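Local structure of EDD domain protein, DegV family (Ruminococcus gnavus, 3JR7) at residues Ser140-Leu145 against Ile248-Ala252. The protein is of uncharacterised function but probably binds lipids such as fatty acids. Numbering follows the deposited sequence.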
loop_
_atom_site.group_PDB
_atom_site.type_symbol
_atom_site.label_atom_id
_atom_site.label_comp_id
_atom_site.label_asym_id
_atom_site.label_seq_id
_atom_site.Cartn_x
_atom_site.Cartn_y
_atom_site.Cartn_z
ATOM N N SER A 140 0.058 -0.961 0.549
ATOM C CA SER A 140 -1.347 -1.296 0.318
ATOM C C SER A 140 -2.047 -0.061 -0.232
ATOM O O SER A 140 -1.541 0.561 -1.175
ATOM C CB SER A 140 -1.977 -1.842 1.622
ATOM O OG SER A 140 -3.398 -2.075 1.519
ATOM N N VAL A 141 -3.143 0.338 0.380
ATOM C CA VAL A 141 -3.955 1.453 -0.087
ATOM C C VAL A 141 -3.279 2.829 0.046
ATOM O O VAL A 141 -3.706 3.808 -0.595
ATOM C CB VAL A 141 -5.405 1.495 0.527
ATOM C CG1 VAL A 141 -6.306 0.421 -0.131
ATOM C CG2 VAL A 141 -5.372 1.402 2.045
ATOM N N GLY A 142 -2.213 2.911 0.832
ATOM C CA GLY A 142 -1.344 4.116 0.782
ATOM C C GLY A 142 -0.826 4.320 -0.657
ATOM O O GLY A 142 -0.851 5.421 -1.191
ATOM N N GLU A 143 -0.390 3.231 -1.297
ATOM C CA GLU A 143 0.091 3.302 -2.701
ATOM C C GLU A 143 -1.055 3.651 -3.652
ATOM O O GLU A 143 -0.906 4.456 -4.594
ATOM C CB GLU A 143 0.716 1.977 -3.095
ATOM C CG GLU A 143 1.974 1.623 -2.278
ATOM C CD GLU A 143 2.511 0.240 -2.595
ATOM O OE1 GLU A 143 2.792 -0.037 -3.770
ATOM O OE2 GLU A 143 2.641 -0.573 -1.657
ATOM N N THR A 144 -2.209 3.031 -3.407
ATOM C CA THR A 144 -3.396 3.230 -4.202
ATOM C C THR A 144 -3.736 4.708 -4.219
ATOM O O THR A 144 -3.944 5.314 -5.291
ATOM C CB THR A 144 -4.598 2.466 -3.603
ATOM O OG1 THR A 144 -4.244 1.093 -3.370
ATOM C CG2 THR A 144 -5.786 2.566 -4.504
ATOM N N LEU A 145 -3.761 5.293 -3.035
ATOM C CA LEU A 145 -4.143 6.703 -2.917
ATOM C C LEU A 145 -3.142 7.641 -3.616
ATOM O O LEU A 145 -3.539 8.610 -4.252
ATOM C CB LEU A 145 -4.325 7.110 -1.455
ATOM C CG LEU A 145 -5.639 6.709 -0.803
ATOM C CD1 LEU A 145 -5.573 6.968 0.708
ATOM C CD2 LEU A 145 -6.819 7.403 -1.446
ATOM N N ILE A 248 -9.295 11.722 0.256
ATOM C CA ILE A 248 -9.991 10.480 0.056
ATOM C C ILE A 248 -9.459 9.527 1.132
ATOM O O ILE A 248 -8.249 9.463 1.392
ATOM C CB ILE A 248 -9.745 9.933 -1.364
ATOM C CG1 ILE A 248 -10.229 10.955 -2.412
ATOM C CG2 ILE A 248 -10.394 8.579 -1.538
ATOM C CD1 ILE A 248 -10.187 10.433 -3.901
ATOM N N LEU A 249 -10.366 8.819 1.802
ATOM C CA LEU A 249 -9.969 7.854 2.790
ATOM C C LEU A 249 -10.092 6.457 2.191
ATOM O O LEU A 249 -11.060 6.137 1.524
ATOM C CB LEU A 249 -10.817 8.001 4.059
ATOM C CG LEU A 249 -10.380 7.053 5.171
ATOM C CD1 LEU A 249 -10.287 7.794 6.541
ATOM C CD2 LEU A 249 -11.330 5.879 5.187
ATOM N N ALA A 250 -9.096 5.627 2.427
ATOM C CA ALA A 250 -9.075 4.288 1.891
ATOM C C ALA A 250 -8.959 3.286 2.992
ATOM O O ALA A 250 -8.228 3.484 3.981
ATOM C CB ALA A 250 -7.922 4.101 0.851
ATOM N N ILE A 251 -9.679 2.185 2.812
ATOM C CA ILE A 251 -9.644 1.056 3.735
ATOM C C ILE A 251 -9.406 -0.251 2.974
ATOM O O ILE A 251 -10.132 -0.571 2.051
ATOM C CB ILE A 251 -10.951 0.936 4.539
ATOM C CG1 ILE A 251 -11.209 2.195 5.351
ATOM C CG2 ILE A 251 -10.914 -0.261 5.486
ATOM C CD1 ILE A 251 -12.656 2.373 5.725
ATOM N N ALA A 252 -8.384 -1.000 3.345
ATOM C CA ALA A 252 -8.205 -2.324 2.812
ATOM C C ALA A 252 -8.445 -3.315 3.924
ATOM O O ALA A 252 -8.073 -3.070 5.082
ATOM C CB ALA A 252 -6.800 -2.501 2.232
#
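The first turn of helix 141-155 lies against strand 248-253, roughly antiparallel but inclined to it: the axes of 141-145 and 248-252 make an angle of 147° and approach to 8.6 Å. The backbones come nearest where Val141 faces Ala250, with their CA atoms 6.2 Å apart. Ser140 occupies the N-cap position without capping through its side chain; its carbonyl O accepts a hydrogen bond from the amide N of Glu143 at 2.9 Å, and Val141 O accepts one from Leu145 N at the same distance as the helix gets under way.

Alternation along the strand turns Ile248, Ala250 and Ala252 to the helix, while Leu249 and Ile251 point away and pack on helix 257-270, so the sheet is covered by helices on both faces. The helix answers with Val141 and Leu145, four residues apart and hence on one side. Val141 CB meets Ala250 CB at 3.6 Å and its CG1 reaches Ala252 CB at 3.8 Å. Leu145 spans the next step, with CD1 3.7 Å from Ala250 CB and CD2 3.8 Å from Ile248 CG2. Both side chains also touch Val297 of the adjoining strand 294-297.

At the edge, Ser140 OG sits 3.5 Å from Ala252 CB but is hydrogen-bonded to Glu31; its side chain also lies about 4 Å from a bound polyether, probably a crystallisation additive, which may mark a pocket beside this junction. The small alanines let the helix settle close, and apolar packing ties the helix following strand 130-135 of one sheet to the other sheet, consistent with the two-part DegV fold.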